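Local coordinates for DUF7790 domain-containing protein (Leptospira interrogans serogroup Icterohaemorrhagiae serovar copenhageni, PDB 6ULO) that is of unknown function but carries a Rossmann-like domain of the DUF7790 family and is probably a membrane protein with a transmembrane helix, at residues Q14-E20 with I187-I191; Y222-E228 with V251-V257; L261-S265 with G275-C279; N285-W289 with V318-P322. The contacts are given in a common frame with arbitrary orientation. Where two conformers were deposited one is given. Numbering follows the deposited sequence.

Contact 1. Residues Q14-E20 with I187-I191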
loop_
_atom_site.group_PDB
_atom_site.type_symbol
_atom_site.label_atom_id
_atom_site.label_comp_id
_atom_site.label_asym_id
_atom_site.label_seq_id
_atom_site.Cartn_x
_atom_site.Cartn_y
_atom_site.Cartn_z
ATOM N N GLN A 14 -9.571 1.688 -22.920
ATOM C CA GLN A 14 -9.580 0.477 -22.113
ATOM C C GLN A 14 -10.767 0.393 -21.160
ATOM O O GLN A 14 -11.054 -0.694 -20.653
ATOM C CB GLN A 14 -8.283 0.383 -21.300
ATOM C CG GLN A 14 -7.016 0.525 -22.131
ATOM C CD GLN A 14 -6.781 -0.672 -23.041
ATOM O OE1 GLN A 14 -6.650 -1.786 -22.573
ATOM N NE2 GLN A 14 -6.739 -0.439 -24.352
ATOM N N ASN A 15 -11.470 1.488 -20.890
ATOM C CA ASN A 15 -12.442 1.367 -19.826
ATOM C C ASN A 15 -13.764 0.780 -20.316
ATOM O O ASN A 15 -14.175 0.921 -21.469
ATOM C CB ASN A 15 -12.557 2.653 -19.011
ATOM C CG ASN A 15 -11.257 2.982 -18.291
ATOM O OD1 ASN A 15 -10.598 3.972 -18.596
ATOM N ND2 ASN A 15 -10.870 2.125 -17.346
ATOM N N VAL A 16 -14.400 0.030 -19.413
ATOM C CA VAL A 16 -15.581 -0.751 -19.789
ATOM C C VAL A 16 -16.865 0.067 -19.804
ATOM O O VAL A 16 -17.929 -0.463 -20.180
ATOM C CB VAL A 16 -15.761 -1.958 -18.852
ATOM C CG1 VAL A 16 -14.509 -2.841 -18.879
ATOM C CG2 VAL A 16 -16.082 -1.451 -17.444
ATOM N N SER A 17 -16.816 1.345 -19.421
ATOM C CA SER A 17 -17.966 2.236 -19.570
ATOM C C SER A 17 -17.439 3.656 -19.558
ATOM O O SER A 17 -16.336 3.922 -19.074
ATOM C CB SER A 17 -18.959 2.085 -18.417
ATOM O OG SER A 17 -18.354 2.550 -17.226
ATOM N N LEU A 18 -18.251 4.571 -20.091
ATOM C CA LEU A 18 -17.906 5.983 -19.995
ATOM C C LEU A 18 -17.727 6.412 -18.541
ATOM O O LEU A 18 -16.783 7.149 -18.211
ATOM C CB LEU A 18 -18.991 6.814 -20.686
ATOM C CG LEU A 18 -18.817 8.324 -20.661
ATOM C CD1 LEU A 18 -17.557 8.671 -21.413
ATOM C CD2 LEU A 18 -20.020 8.946 -21.333
ATOM N N ASN A 19 -18.623 5.961 -17.660
ATOM C CA ASN A 19 -18.516 6.321 -16.249
ATOM C C ASN A 19 -17.190 5.870 -15.635
ATOM O O ASN A 19 -16.546 6.628 -14.896
ATOM C CB ASN A 19 -19.674 5.756 -15.435
ATOM C CG ASN A 19 -19.597 6.174 -13.985
ATOM O OD1 ASN A 19 -19.585 7.363 -13.675
ATOM N ND2 ASN A 19 -19.544 5.208 -13.091
ATOM N N GLU A 20 -16.750 4.648 -15.931
ATOM C CA GLU A 20 -15.484 4.217 -15.361
ATOM C C GLU A 20 -14.318 5.027 -15.909
ATOM O O GLU A 20 -13.402 5.375 -15.157
ATOM C CB GLU A 20 -15.293 2.713 -15.523
ATOM C CG GLU A 20 -16.203 1.950 -14.584
ATOM C CD GLU A 20 -15.682 0.586 -14.236
ATOM O OE1 GLU A 20 -14.495 0.315 -14.490
ATOM O OE2 GLU A 20 -16.468 -0.218 -13.718
ATOM N N ILE A 187 -4.382 -2.534 -16.105
ATOM C CA ILE A 187 -4.784 -2.254 -17.479
ATOM C C ILE A 187 -5.804 -1.119 -17.524
ATOM O O ILE A 187 -5.788 -0.294 -18.448
ATOM C CB ILE A 187 -5.322 -3.549 -18.125
ATOM C CG1 ILE A 187 -4.163 -4.475 -18.414
ATOM C CG2 ILE A 187 -6.085 -3.233 -19.431
ATOM C CD1 ILE A 187 -4.598 -5.878 -18.851
ATOM N N GLU A 188 -6.709 -1.070 -16.563
ATOM C CA GLU A 188 -7.791 -0.101 -16.531
ATOM C C GLU A 188 -7.377 1.252 -15.993
ATOM O O GLU A 188 -8.222 2.146 -15.930
ATOM C CB GLU A 188 -8.961 -0.691 -15.721
ATOM C CG GLU A 188 -9.601 -1.835 -16.482
ATOM C CD GLU A 188 -10.664 -2.606 -15.728
ATOM O OE1 GLU A 188 -10.769 -2.498 -14.490
ATOM O OE2 GLU A 188 -11.379 -3.390 -16.403
ATOM N N GLY A 189 -6.118 1.440 -15.607
ATOM C CA GLY A 189 -5.689 2.709 -15.074
ATOM C C GLY A 189 -6.115 2.934 -13.643
ATOM O O GLY A 189 -6.096 4.071 -13.152
ATOM N N LYS A 190 -6.470 1.866 -12.934
ATOM C CA LYS A 190 -7.021 1.956 -11.594
ATOM C C LYS A 190 -5.995 1.786 -10.504
ATOM O O LYS A 190 -6.388 1.770 -9.332
ATOM C CB LYS A 190 -8.147 0.938 -11.432
ATOM C CG LYS A 190 -9.338 1.169 -12.359
ATOM C CD LYS A 190 -10.356 0.061 -12.217
ATOM C CE LYS A 190 -11.617 0.370 -12.984
ATOM N NZ LYS A 190 -12.486 -0.847 -13.008
ATOM N N ILE A 191 -4.716 1.687 -10.847
ATOM C CA ILE A 191 -3.632 1.692 -9.863
ATOM C C ILE A 191 -2.866 2.968 -10.128
ATOM O O ILE A 191 -2.316 3.139 -11.228
ATOM C CB ILE A 191 -2.706 0.464 -9.977
ATOM C CG1 ILE A 191 -3.515 -0.822 -10.042
ATOM C CG2 ILE A 191 -1.742 0.477 -8.790
ATOM C CD1 ILE A 191 -2.651 -2.091 -10.141
#

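Contact 2. Residues Y222-E228 with V251-V257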
loop_
_atom_site.group_PDB
_atom_site.type_symbol
_atom_site.label_atom_id
_atom_site.label_comp_id
_atom_site.label_asym_id
_atom_site.label_seq_id
_atom_site.Cartn_x
_atom_site.Cartn_y
_atom_site.Cartn_z
ATOM N N TYR A 222 -3.411 1.743 4.308
ATOM C CA TYR A 222 -2.250 1.015 4.812
ATOM C C TYR A 222 -1.116 1.993 5.091
ATOM O O TYR A 222 -0.700 2.748 4.201
ATOM C CB TYR A 222 -1.822 -0.038 3.778
ATOM C CG TYR A 222 -0.437 -0.642 4.028
ATOM C CD1 TYR A 222 -0.242 -1.687 4.958
ATOM C CD2 TYR A 222 0.671 -0.173 3.342
ATOM C CE1 TYR A 222 1.026 -2.237 5.148
ATOM C CE2 TYR A 222 1.933 -0.744 3.528
ATOM C CZ TYR A 222 2.099 -1.767 4.438
ATOM O OH TYR A 222 3.350 -2.281 4.618
ATOM N N PHE A 223 -0.622 1.982 6.326
ATOM C CA PHE A 223 0.451 2.858 6.775
ATOM C C PHE A 223 1.787 2.161 6.949
ATOM O O PHE A 223 2.739 2.821 7.344
ATOM C CB PHE A 223 0.103 3.515 8.105
ATOM C CG PHE A 223 -1.107 4.414 8.045
ATOM C CD1 PHE A 223 -1.210 5.434 7.097
ATOM C CD2 PHE A 223 -2.157 4.251 8.960
ATOM C CE1 PHE A 223 -2.331 6.289 7.088
ATOM C CE2 PHE A 223 -3.266 5.106 8.948
ATOM C CZ PHE A 223 -3.344 6.110 8.021
ATOM N N SER A 224 1.872 0.836 6.767
ATOM C CA SER A 224 3.074 0.115 7.183
ATOM C C SER A 224 3.365 0.492 8.628
ATOM O O SER A 224 2.420 0.643 9.397
ATOM C CB SER A 224 4.215 0.366 6.183
ATOM O OG SER A 224 5.365 -0.399 6.533
ATOM N N ASN A 225 4.630 0.705 8.985
ATOM C CA ASN A 225 4.957 1.215 10.312
ATOM C C ASN A 225 5.307 2.690 10.267
ATOM O O ASN A 225 6.011 3.188 11.160
ATOM C CB ASN A 225 6.068 0.392 10.995
ATOM C CG ASN A 225 7.427 0.620 10.388
ATOM O OD1 ASN A 225 7.542 0.718 9.143
ATOM N ND2 ASN A 225 8.473 0.670 11.222
ATOM N N ALA A 226 4.803 3.416 9.254
ATOM C CA ALA A 226 5.160 4.827 9.117
ATOM C C ALA A 226 4.801 5.644 10.351
ATOM O O ALA A 226 5.516 6.599 10.674
ATOM C CB ALA A 226 4.473 5.418 7.889
ATOM N N GLU A 227 3.725 5.269 11.060
ATOM C CA GLU A 227 3.307 6.041 12.222
ATOM C C GLU A 227 4.313 5.939 13.356
ATOM O O GLU A 227 4.262 6.754 14.270
ATOM C CB GLU A 227 1.929 5.587 12.706
ATOM C CG GLU A 227 0.773 5.810 11.713
ATOM C CD GLU A 227 -0.387 4.919 12.055
ATOM O OE1 GLU A 227 -0.300 3.722 11.716
ATOM O OE2 GLU A 227 -1.360 5.386 12.684
ATOM N N GLU A 228 5.204 4.949 13.337
ATOM C CA GLU A 228 6.228 4.885 14.369
ATOM C C GLU A 228 7.190 6.056 14.310
ATOM O O GLU A 228 7.959 6.255 15.263
ATOM C CB GLU A 228 7.006 3.575 14.241
ATOM C CG GLU A 228 6.138 2.349 14.466
ATOM C CD GLU A 228 6.939 1.141 14.912
ATOM O OE1 GLU A 228 7.691 0.580 14.091
ATOM O OE2 GLU A 228 6.797 0.739 16.090
ATOM N N VAL A 251 -7.919 0.586 8.832
ATOM C CA VAL A 251 -6.491 0.888 8.858
ATOM C C VAL A 251 -5.722 -0.413 8.977
ATOM O O VAL A 251 -6.088 -1.276 9.787
ATOM C CB VAL A 251 -6.154 1.766 10.080
ATOM C CG1 VAL A 251 -4.648 1.974 10.210
ATOM C CG2 VAL A 251 -6.907 3.104 10.071
ATOM N N VAL A 252 -4.626 -0.539 8.240
ATOM C CA VAL A 252 -3.642 -1.587 8.430
ATOM C C VAL A 252 -2.309 -0.929 8.771
ATOM O O VAL A 252 -1.852 -0.027 8.061
ATOM C CB VAL A 252 -3.503 -2.437 7.158
ATOM C CG1 VAL A 252 -2.366 -3.483 7.335
ATOM C CG2 VAL A 252 -4.831 -3.062 6.771
ATOM N N ARG A 253 -1.655 -1.401 9.840
ATOM C CA ARG A 253 -0.352 -0.869 10.230
ATOM C C ARG A 253 0.462 -2.001 10.847
ATOM O O ARG A 253 -0.056 -3.081 11.172
ATOM C CB ARG A 253 -0.480 0.285 11.255
ATOM C CG ARG A 253 -1.054 -0.162 12.593
ATOM C CD ARG A 253 -0.953 0.886 13.669
ATOM N NE ARG A 253 -1.728 2.093 13.382
ATOM C CZ ARG A 253 -2.995 2.298 13.729
ATOM N NH1 ARG A 253 -3.699 1.354 14.338
ATOM N NH2 ARG A 253 -3.579 3.476 13.452
ATOM N N THR A 254 1.741 -1.715 11.032
ATOM C CA THR A 254 2.605 -2.566 11.839
ATOM C C THR A 254 3.325 -1.700 12.864
ATOM O O THR A 254 3.439 -0.473 12.717
ATOM C CB THR A 254 3.657 -3.257 10.961
ATOM O OG1 THR A 254 4.331 -2.286 10.146
ATOM C CG2 THR A 254 3.012 -4.290 10.091
ATOM N N ILE A 255 3.796 -2.359 13.930
ATOM C CA ILE A 255 4.667 -1.733 14.917
ATOM C C ILE A 255 5.834 -2.664 15.216
ATOM O O ILE A 255 5.837 -3.847 14.872
ATOM C CB ILE A 255 3.961 -1.327 16.229
ATOM C CG1 ILE A 255 3.381 -2.555 16.945
ATOM C CG2 ILE A 255 2.970 -0.138 15.976
ATOM C CD1 ILE A 255 3.079 -2.261 18.437
ATOM N N SER A 256 6.837 -2.093 15.887
ATOM C CA SER A 256 8.045 -2.860 16.174
ATOM C C SER A 256 8.605 -2.574 17.557
ATOM O O SER A 256 9.760 -2.916 17.814
ATOM C CB SER A 256 9.099 -2.594 15.083
ATOM O OG SER A 256 9.470 -1.221 15.037
ATOM N N VAL A 257 7.827 -1.952 18.430
ATOM C CA VAL A 257 8.252 -1.599 19.776
ATOM C C VAL A 257 7.316 -2.294 20.756
ATOM O O VAL A 257 6.247 -2.785 20.403
ATOM C CB VAL A 257 8.245 -0.069 20.006
ATOM C CG1 VAL A 257 9.160 0.617 19.028
ATOM C CG2 VAL A 257 6.848 0.466 19.863
#

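Contact 3. Residues L261-S265 with G275-C279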
loop_
_atom_site.group_PDB
_atom_site.type_symbol
_atom_site.label_atom_id
_atom_site.label_comp_id
_atom_site.label_asym_id
_atom_site.label_seq_id
_atom_site.Cartn_x
_atom_site.Cartn_y
_atom_site.Cartn_z
ATOM N N LEU A 261 4.266 -6.368 25.005
ATOM C CA LEU A 261 2.821 -6.231 24.841
ATOM C C LEU A 261 2.348 -6.739 23.492
ATOM O O LEU A 261 1.239 -7.295 23.383
ATOM C CB LEU A 261 2.420 -4.765 24.908
ATOM C CG LEU A 261 2.729 -4.073 26.227
ATOM C CD1 LEU A 261 2.268 -2.614 26.077
ATOM C CD2 LEU A 261 1.999 -4.768 27.396
ATOM N N PHE A 262 3.187 -6.578 22.476
ATOM C CA PHE A 262 2.812 -6.755 21.072
ATOM C C PHE A 262 3.872 -7.641 20.425
ATOM O O PHE A 262 4.740 -7.167 19.683
ATOM C CB PHE A 262 2.719 -5.388 20.380
ATOM C CG PHE A 262 1.745 -4.460 21.024
ATOM C CD1 PHE A 262 0.399 -4.751 21.038
ATOM C CD2 PHE A 262 2.179 -3.300 21.652
ATOM C CE1 PHE A 262 -0.525 -3.879 21.652
ATOM C CE2 PHE A 262 1.265 -2.440 22.272
ATOM C CZ PHE A 262 -0.078 -2.743 22.279
ATOM N N PRO A 263 3.820 -8.948 20.668
ATOM C CA PRO A 263 4.913 -9.812 20.210
ATOM C C PRO A 263 5.003 -9.846 18.686
ATOM O O PRO A 263 3.996 -9.758 17.972
ATOM C CB PRO A 263 4.559 -11.188 20.798
ATOM C CG PRO A 263 3.656 -10.899 21.978
ATOM C CD PRO A 263 2.884 -9.653 21.566
ATOM N N TRP A 264 6.232 -9.944 18.181
ATOM C CA TRP A 264 6.414 -10.011 16.733
ATOM C C TRP A 264 5.915 -11.352 16.217
ATOM O O TRP A 264 6.125 -12.399 16.833
ATOM C CB TRP A 264 7.885 -9.802 16.371
ATOM C CG TRP A 264 8.358 -8.463 16.836
ATOM C CD1 TRP A 264 7.579 -7.401 17.191
ATOM C CD2 TRP A 264 9.708 -8.065 17.056
ATOM N NE1 TRP A 264 8.365 -6.351 17.573
ATOM C CE2 TRP A 264 9.680 -6.741 17.530
ATOM C CE3 TRP A 264 10.943 -8.714 16.924
ATOM C CZ2 TRP A 264 10.839 -6.033 17.846
ATOM C CZ3 TRP A 264 12.095 -8.015 17.239
ATOM C CH2 TRP A 264 12.038 -6.688 17.701
ATOM N N SER A 265 5.239 -11.331 15.087
ATOM C CA SER A 265 4.627 -12.545 14.577
ATOM C C SER A 265 5.677 -13.623 14.338
ATOM O O SER A 265 6.788 -13.315 13.880
ATOM C CB SER A 265 3.926 -12.248 13.251
ATOM O OG SER A 265 3.010 -11.184 13.433
ATOM N N GLY A 275 10.868 -6.216 14.426
ATOM C CA GLY A 275 9.482 -6.224 14.001
ATOM C C GLY A 275 9.082 -7.607 13.531
ATOM O O GLY A 275 9.886 -8.526 13.488
ATOM N N PHE A 276 7.796 -7.787 13.247
ATOM C CA PHE A 276 6.738 -6.793 13.345
ATOM C C PHE A 276 5.536 -7.431 14.021
ATOM O O PHE A 276 5.327 -8.661 13.945
ATOM C CB PHE A 276 6.304 -6.317 11.934
ATOM C CG PHE A 276 7.295 -5.430 11.288
ATOM C CD1 PHE A 276 7.377 -4.085 11.639
ATOM C CD2 PHE A 276 8.161 -5.937 10.337
ATOM C CE1 PHE A 276 8.332 -3.268 11.055
ATOM C CE2 PHE A 276 9.099 -5.136 9.746
ATOM C CZ PHE A 276 9.195 -3.807 10.112
ATOM N N HIS A 277 4.745 -6.582 14.675
ATOM C CA HIS A 277 3.403 -6.919 15.123
ATOM C C HIS A 277 2.420 -6.180 14.219
ATOM O O HIS A 277 2.672 -5.030 13.834
ATOM C CB HIS A 277 3.249 -6.481 16.590
ATOM C CG HIS A 277 1.958 -6.890 17.220
ATOM N ND1 HIS A 277 1.845 -8.026 18.002
ATOM C CD2 HIS A 277 0.744 -6.292 17.247
ATOM C CE1 HIS A 277 0.604 -8.119 18.452
ATOM N NE2 HIS A 277 -0.084 -7.074 18.015
ATOM N N TYR A 278 1.329 -6.848 13.843
ATOM C CA TYR A 278 0.377 -6.323 12.865
ATOM C C TYR A 278 -0.825 -5.760 13.605
ATOM O O TYR A 278 -1.172 -6.231 14.698
ATOM C CB TYR A 278 -0.035 -7.462 11.894
ATOM C CG TYR A 278 1.155 -7.893 11.083
ATOM C CD1 TYR A 278 1.336 -7.438 9.776
ATOM C CD2 TYR A 278 2.149 -8.722 11.632
ATOM C CE1 TYR A 278 2.474 -7.786 9.062
ATOM C CE2 TYR A 278 3.290 -9.061 10.930
ATOM C CZ TYR A 278 3.439 -8.593 9.638
ATOM O OH TYR A 278 4.570 -8.905 8.936
ATOM N N CYS A 279 -1.507 -4.798 13.003
ATOM C CA CYS A 279 -2.637 -4.178 13.675
ATOM C C CYS A 279 -3.655 -3.702 12.642
ATOM O O CYS A 279 -3.300 -3.057 11.641
ATOM C CB CYS A 279 -2.139 -3.013 14.524
ATOM S SG CYS A 279 -3.415 -2.104 15.412
#

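Contact 4. Residues N285-W289 with V318-P322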
loop_
_atom_site.group_PDB
_atom_site.type_symbol
_atom_site.label_atom_id
_atom_site.label_comp_id
_atom_site.label_asym_id
_atom_site.label_seq_id
_atom_site.Cartn_x
_atom_site.Cartn_y
_atom_site.Cartn_z
ATOM N N ASN A 285 -13.076 4.211 13.884
ATOM C CA ASN A 285 -12.496 4.169 15.226
ATOM C C ASN A 285 -11.232 5.019 15.285
ATOM O O ASN A 285 -11.053 5.829 16.205
ATOM C CB ASN A 285 -12.223 2.703 15.603
ATOM C CG ASN A 285 -11.599 2.548 16.995
ATOM O OD1 ASN A 285 -10.429 2.857 17.185
ATOM N ND2 ASN A 285 -12.379 2.051 17.964
ATOM N N PHE A 286 -10.382 4.905 14.275
ATOM C CA PHE A 286 -9.165 5.704 14.234
ATOM C C PHE A 286 -9.486 7.193 14.218
ATOM O O PHE A 286 -8.797 7.975 14.863
ATOM C CB PHE A 286 -8.356 5.289 13.005
ATOM C CG PHE A 286 -6.981 5.899 12.904
ATOM C CD1 PHE A 286 -6.141 5.974 14.020
ATOM C CD2 PHE A 286 -6.499 6.338 11.668
ATOM C CE1 PHE A 286 -4.852 6.480 13.905
ATOM C CE2 PHE A 286 -5.198 6.836 11.544
ATOM C CZ PHE A 286 -4.367 6.899 12.663
ATOM N N GLN A 287 -10.535 7.595 13.499
ATOM C CA GLN A 287 -10.941 9.000 13.471
ATOM C C GLN A 287 -11.331 9.506 14.859
ATOM O O GLN A 287 -11.028 10.650 15.203
ATOM C CB GLN A 287 -12.086 9.194 12.476
ATOM C CG GLN A 287 -11.622 9.023 11.023
ATOM C CD GLN A 287 -12.803 8.956 10.059
ATOM O OE1 GLN A 287 -13.887 8.561 10.458
ATOM N NE2 GLN A 287 -12.599 9.353 8.806
ATOM N N LYS A 288 -11.939 8.646 15.690
ATOM C CA LYS A 288 -12.188 9.011 17.085
ATOM C C LYS A 288 -10.884 9.265 17.834
ATOM O O LYS A 288 -10.750 10.257 18.562
ATOM C CB LYS A 288 -12.992 7.929 17.808
ATOM C CG LYS A 288 -14.362 7.610 17.256
ATOM C CD LYS A 288 -14.985 6.438 18.046
ATOM C CE LYS A 288 -16.427 6.195 17.670
ATOM N NZ LYS A 288 -17.324 7.346 18.027
ATOM N N TRP A 289 -9.915 8.350 17.713
ATOM C CA TRP A 289 -8.643 8.563 18.400
ATOM C C TRP A 289 -7.985 9.859 17.954
ATOM O O TRP A 289 -7.486 10.629 18.777
ATOM C CB TRP A 289 -7.707 7.364 18.174
ATOM C CG TRP A 289 -8.145 6.176 18.961
ATOM C CD1 TRP A 289 -8.978 5.160 18.545
ATOM C CD2 TRP A 289 -7.747 5.848 20.293
ATOM N NE1 TRP A 289 -9.142 4.239 19.568
ATOM C CE2 TRP A 289 -8.389 4.640 20.638
ATOM C CE3 TRP A 289 -6.919 6.468 21.239
ATOM C CZ2 TRP A 289 -8.238 4.054 21.881
ATOM C CZ3 TRP A 289 -6.769 5.870 22.472
ATOM C CH2 TRP A 289 -7.417 4.682 22.774
ATOM N N VAL A 318 -7.640 -2.877 17.084
ATOM C CA VAL A 318 -8.001 -1.750 17.941
ATOM C C VAL A 318 -9.507 -1.571 17.813
ATOM O O VAL A 318 -9.995 -0.963 16.841
ATOM C CB VAL A 318 -7.242 -0.462 17.615
ATOM C CG1 VAL A 318 -7.766 0.689 18.466
ATOM C CG2 VAL A 318 -5.744 -0.645 17.844
ATOM N N ASP A 319 -10.241 -2.128 18.776
ATOM C CA ASP A 319 -11.687 -2.111 18.766
ATOM C C ASP A 319 -12.262 -1.301 19.920
ATOM O O ASP A 319 -13.486 -1.236 20.058
ATOM C CB ASP A 319 -12.243 -3.547 18.766
ATOM C CG ASP A 319 -11.625 -4.433 19.841
ATOM O OD1 ASP A 319 -10.846 -3.938 20.687
ATOM O OD2 ASP A 319 -11.906 -5.653 19.820
ATOM N N LYS A 320 -11.416 -0.670 20.735
ATOM C CA LYS A 320 -11.830 0.141 21.870
ATOM C C LYS A 320 -11.579 1.600 21.543
ATOM O O LYS A 320 -10.834 1.934 20.628
ATOM C CB LYS A 320 -11.040 -0.259 23.120
ATOM C CG LYS A 320 -11.350 -1.674 23.606
ATOM C CD LYS A 320 -10.476 -2.127 24.795
ATOM C CE LYS A 320 -9.044 -2.472 24.388
ATOM N NZ LYS A 320 -8.243 -3.018 25.521
ATOM N N GLU A 321 -12.203 2.469 22.308
ATOM C CA GLU A 321 -12.207 3.875 21.971
ATOM C C GLU A 321 -11.492 4.708 23.010
ATOM O O GLU A 321 -11.346 4.303 24.173
ATOM C CB GLU A 321 -13.644 4.367 21.813
ATOM C CG GLU A 321 -14.314 3.675 20.684
ATOM C CD GLU A 321 -15.772 4.021 20.544
ATOM O OE1 GLU A 321 -16.319 4.759 21.389
ATOM O OE2 GLU A 321 -16.365 3.541 19.562
ATOM N N PRO A 322 -11.042 5.899 22.622
ATOM C CA PRO A 322 -10.322 6.745 23.564
ATOM C C PRO A 322 -11.241 7.098 24.718
ATOM O O PRO A 322 -12.422 7.400 24.529
ATOM C CB PRO A 322 -9.967 7.979 22.727
ATOM C CG PRO A 322 -10.977 7.989 21.624
ATOM C CD PRO A 322 -11.165 6.541 21.298
HETATM O O HOH W 1 -15.176 1.977 17.509
HETATM O O HOH W 2 -18.459 5.998 20.555
#

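Contact 1. Residues Q14-E20 with I187-I191
A single lysine serving two glutamates is the striking feature here. K190 NZ lies 2.8 Å from E20 OE1 across the contact and 2.8 Å from E188 OE1 within its own segment, forming a three-residue salt-bridge network. Lysine suits the place because its chain, trans from chi2 to chi4, carries the charge out to the helix start at 18-20 while its side chain packs against L185, F86 and V24. S17 is the N-cap of that helix: S17 OG accepts from E20 N at 2.9 Å, so E20 is held by its backbone N at the cap while its carboxylate makes the bridge. On the other side, helix 176-187 ends in a Schellman motif at G189, whose positive phi is easiest for glycine. Helix ends leave carbonyls without a helical partner, and N15 uses one: its amide ND2 donates to E188 O at 3.0 Å. Around these bonds V16 CG1 approaches E188 OE2 at 4.0 Å and Q14 OE1 meets I187 CG2 at 3.5 Å, while Q14 NE2 bonds to the backbone of E12. The joint between the N-terminal arm and the turn leading into strand 191-195 is therefore held mainly by charge and amide chemistry, with little apolar packing between the two segments.

Contact 2. Residues Y222-E228 with V251-V257
Two glutamates of the 3-10 turn at 226-228 make the strongest bonds. E227 pairs with R253 in a two-pronged salt bridge, R253 NE to E227 OE1 at 2.7 Å and R253 NH2 to E227 OE2 at 3.0 Å; E227 also bonds to Y232. E228 takes S256 OG on OE1 at 2.7 Å and S256 N on OE2 at 2.8 Å, and N225 ND2 steadies its OE1 from 3.0 Å. Backbone bonds follow: F223 N to V252 O and T254 N to S224 O, both 2.9 Å, continue the parallel pairing of Y222 with V252 into a type II' turn, F223 to A226. S224 takes the positive phi of that turn; its hydroxyl, like those of Y222 and T254, bonds to E50. Outward, Y222 CD1 packs on V252 CG1 at 3.7 Å and F223 CD2 on V251 CG1 at 3.6 Å. Two adjacent parallel strands, 218-222 and 249-255, joined through helix 234-241, form a beta-alpha-beta crossover of a Rossmann-like fold.

Contact 3. Residues L261-S265 with G275-C279
Two hydrogen bonds fasten the loop to the start of strand 277-282: S265 N donates to F276 O at 2.9 Å, and the ring of H277 donates through ND1 to P263 O at 2.8 Å. Histidine fits because its other nitrogen, NE2, bonds to T316, so both ring nitrogens are used. A softer contact, W264 CA to F276 O at 3.3 Å, runs beside the first bond. Aromatic interactions come next. F262 CB lies over the H277 ring, 3.6 Å from its centroid, and the F262 ring turns its edge to the same imidazole in a T-shaped pair, centroids 5.3 Å apart. G275 CA makes a CH-pi contact with the five-membered ring of W264, 3.5 Å from its centroid. Glycine suits this place, since a CB would clash with F276 CD1 and with the preceding carbonyl; a cis peptide bond then leads into F276. S265 OG comes within 3.2 Å of Y278 CD2 while bonding to N313 O. Within the sheet, strand 277-282 runs antiparallel to 249-255 and parallel to 315-318. F262 reaches I255, T316 and, on helix 299-306, L300 and M303, so the loop covers the corner where these strands meet that helix.

Contact 4. Residues N285-W289 with V318-P322
One turn of helix 283-291, in which W289 N bonds to N285 O at 3.2 Å, meets an irregular tail that leaves the end of strand 315-318, in the part of the Rossmann-like sheet beyond strand 249-255, where 315-318 runs parallel to 277-282 and antiparallel to 307-310. At E321 and P322 the tail is extended and passes along the helix, with CA atoms 6.8 Å apart for N285 and E321 and 5.7 Å for W289 and P322. Side chains one helical turn apart, at positions i and i+4, reach the same point: N285 ND2 at 3.1 Å and W289 NE1 at 3.0 Å both donate to K320 O. Asparagine fits because its amide can also accept, OD1 being bonded to Q281. Behind them V318 CG1 lies 3.7 Å from N285 OD1, and the V318 side chain also packs on V302 and M303 of helix 299-306. Toward solvent the link is looser. K288 NZ and E321 OE2 stay 4.2 Å apart, beyond a salt bridge, but a water accepts from K288 NZ at 3.1 Å and donates to E321 OE1 at 2.6 Å; a second accepts from N285 ND2 and donates to E321 OE2, both at 2.8 Å. Long, flexible charged side chains suit this solvent-exposed, water-bridged side. The flat indole suits proline: P322 CD rests over the W289 five-membered ring, 3.4 Å from its centroid and 11° off the normal.

The four contacts follow one another along the chain; none nests in or crosses another. Contact 1 closes the longest loop, spanning 166 residues that include strands 66-69 and 86-91, and returns the N-terminal arm to the start of strand 191-195, the outermost strand on that side. Contact 2 then closes the crossover between the neighbouring strands 218-222 and 249-255. Contact 3 closes the short connection to strand 277-282, which pairs with strand 249-255 through I255 and H277. Contact 4 brings the C-terminal tail back to helix 283-291, and its F286 packs on R253 and F223 of contact 2. Contacts 2, 3 and 4 thus each touch the other two, while contact 1 stands apart, about 12 Å from contact 2 at the nearest atoms.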